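Local atomic coordinates of methyl-CpG-binding domain protein 1 (Homo sapiens, PDB entry 5W9Q), a protein that represses transcription by binding CpG-rich promoter DNA, using a methyl-CpG-binding domain for methylated sites and its third CXXC zinc finger for unmethylated CpG. Residues 11-16 against 47-52. Numbering follows the deposited sequence.
Sequences GACAAC and RQCLQF. With ZN (zinc ion), chain H.
The short, weakly bonded helical turn around 14-16, which Cys13 caps, lies against the irregular backbone of 47-52, coming closest where the CA atoms of Ala15 and Arg47 stand 4.3 Å apart. A zinc ion joins the two: Cys13 SG and Cys49 SG each bind ZN at 2.3 Å, Cys16 SG binds it from the helical turn, and Cys10 completes the four-cysteine site. Cys13 holds its sulfur in the crowded position between backbone N and carbonyl carbon (chi1 73°), where it also accepts from Cys16 N as the N-cap. Cys13 SG also takes a nearly straight bond from Leu50 N, 3.5 Å away with 169° at the hydrogen, the one hydrogen bond between the segments. Cys49 reaches the metal with SG anti to its backbone N (chi1 -177°), and its sulfur accepts from the amides of Gln51 and Phe52; Gly11 N likewise donates to Cys16 SG. Ala15 directs its methyl at the backbone of 47-52, with Ala15 CB only 3.0 Å from Gln48 O, a tight fit. The end of Leu50 comes alongside Cys13, CD1 lying 4.1 Å from Cys13 CB. At the other end, Arg47 CA makes a CH...O contact with Ala15 O at 3.6 Å, while its guanidinium leaves the interface for a salt bridge with Asp21. Each of the three thiolates here thus receives at least one backbone N-H, which probably disperses negative charge and steadies the site, so that a single zinc ties the N-terminal cysteine cluster of this CXXC finger to Cys49, far along the chain.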
loop_
_atom_site.group_PDB
_atom_site.type_symbol
_atom_site.label_atom_id
_atom_site.label_comp_id
_atom_site.label_asym_id
_atom_site.label_seq_id
_atom_site.Cartn_x
_atom_site.Cartn_y
_atom_site.Cartn_z
ATOM N N GLY A 11 -1.382 -7.046 10.965
ATOM C CA GLY A 11 -0.986 -8.374 10.572
ATOM C C GLY A 11 -2.135 -9.328 10.368
ATOM O O GLY A 11 -1.891 -10.441 9.953
ATOM N N ALA A 12 -3.376 -8.894 10.651
ATOM C CA ALA A 12 -4.544 -9.784 10.698
ATOM C C ALA A 12 -5.785 -9.141 10.039
ATOM O O ALA A 12 -6.914 -9.442 10.406
ATOM C CB ALA A 12 -4.839 -10.118 12.145
ATOM N N CYS A 13 -5.555 -8.226 9.100
ATOM C CA CYS A 13 -6.611 -7.645 8.281
ATOM C C CYS A 13 -6.314 -8.078 6.855
ATOM O O CYS A 13 -5.234 -8.627 6.565
ATOM C CB CYS A 13 -6.663 -6.127 8.451
ATOM S SG CYS A 13 -5.333 -5.179 7.661
ATOM N N ALA A 14 -7.282 -7.861 5.957
ATOM C CA ALA A 14 -7.196 -8.432 4.601
ATOM C C ALA A 14 -6.101 -7.727 3.845
ATOM O O ALA A 14 -5.473 -8.324 2.993
ATOM C CB ALA A 14 -8.528 -8.319 3.853
ATOM N N ALA A 15 -5.878 -6.454 4.160
ATOM C CA ALA A 15 -4.708 -5.729 3.597
ATOM C C ALA A 15 -3.353 -6.298 4.035
ATOM O O ALA A 15 -2.463 -6.510 3.187
ATOM C CB ALA A 15 -4.769 -4.250 3.938
ATOM N N CYS A 16 -3.190 -6.563 5.342
ATOM C CA CYS A 16 -1.896 -7.087 5.832
ATOM C C CYS A 16 -1.733 -8.520 5.343
ATOM O O CYS A 16 -0.660 -8.893 4.991
ATOM C CB CYS A 16 -1.786 -7.039 7.361
ATOM S SG CYS A 16 -1.611 -5.391 8.081
ATOM N N ARG A 47 -2.647 -3.069 0.165
ATOM C CA ARG A 47 -1.834 -3.541 1.260
ATOM C C ARG A 47 -1.713 -2.547 2.409
ATOM O O ARG A 47 -0.957 -2.768 3.343
ATOM C CB ARG A 47 -0.464 -3.969 0.729
ATOM C CG ARG A 47 -0.539 -4.937 -0.468
ATOM C CD ARG A 47 0.836 -5.298 -1.018
ATOM N NE ARG A 47 1.421 -6.380 -0.274
ATOM C CZ ARG A 47 2.608 -6.958 -0.510
ATOM N NH1 ARG A 47 2.995 -8.023 0.230
ATOM N NH2 ARG A 47 3.384 -6.554 -1.495
ATOM N N GLN A 48 -2.425 -1.414 2.338
ATOM C CA GLN A 48 -2.456 -0.448 3.439
ATOM C C GLN A 48 -3.305 -1.006 4.597
ATOM O O GLN A 48 -4.523 -1.309 4.429
ATOM C CB GLN A 48 -3.001 0.861 2.948
ATOM C CG GLN A 48 -2.097 1.452 1.881
ATOM C CD GLN A 48 -0.856 2.168 2.522
ATOM O OE1 GLN A 48 -0.787 2.276 3.768
ATOM N NE2 GLN A 48 0.096 2.628 1.690
ATOM N N CYS A 49 -2.671 -1.161 5.757
ATOM C CA CYS A 49 -3.356 -1.733 6.920
ATOM C C CYS A 49 -4.632 -0.989 7.328
ATOM O O CYS A 49 -4.619 0.238 7.514
ATOM C CB CYS A 49 -2.407 -1.735 8.105
ATOM S SG CYS A 49 -3.193 -2.506 9.554
ATOM N N LEU A 50 -5.726 -1.746 7.509
ATOM C CA LEU A 50 -7.024 -1.152 7.830
ATOM C C LEU A 50 -7.129 -0.588 9.272
ATOM O O LEU A 50 -8.100 0.148 9.590
ATOM C CB LEU A 50 -8.166 -2.206 7.595
ATOM C CG LEU A 50 -8.192 -2.805 6.166
ATOM C CD1 LEU A 50 -9.139 -3.949 6.009
ATOM C CD2 LEU A 50 -8.475 -1.701 5.148
ATOM N N GLN A 51 -6.202 -0.991 10.158
ATOM C CA GLN A 51 -6.177 -0.525 11.556
ATOM C C GLN A 51 -5.055 0.548 11.749
ATOM O O GLN A 51 -5.260 1.582 12.433
ATOM C CB GLN A 51 -5.979 -1.717 12.503
ATOM C CG GLN A 51 -7.131 -2.739 12.570
ATOM N N PHE A 52 -3.889 0.324 11.140
ATOM C CA PHE A 52 -2.686 1.151 11.455
ATOM C C PHE A 52 -2.286 2.169 10.403
ATOM O O PHE A 52 -1.552 3.099 10.740
ATOM C CB PHE A 52 -1.467 0.274 11.816
ATOM C CG PHE A 52 -1.664 -0.642 13.013
ATOM C CD1 PHE A 52 -2.706 -0.470 13.947
ATOM C CD2 PHE A 52 -0.757 -1.668 13.240
ATOM C CE1 PHE A 52 -2.857 -1.322 15.016
ATOM C CE2 PHE A 52 -0.901 -2.517 14.336
ATOM C CZ PHE A 52 -1.945 -2.346 15.225
HETATM ZN ZN ZN H . -3.604 -4.754 9.170
#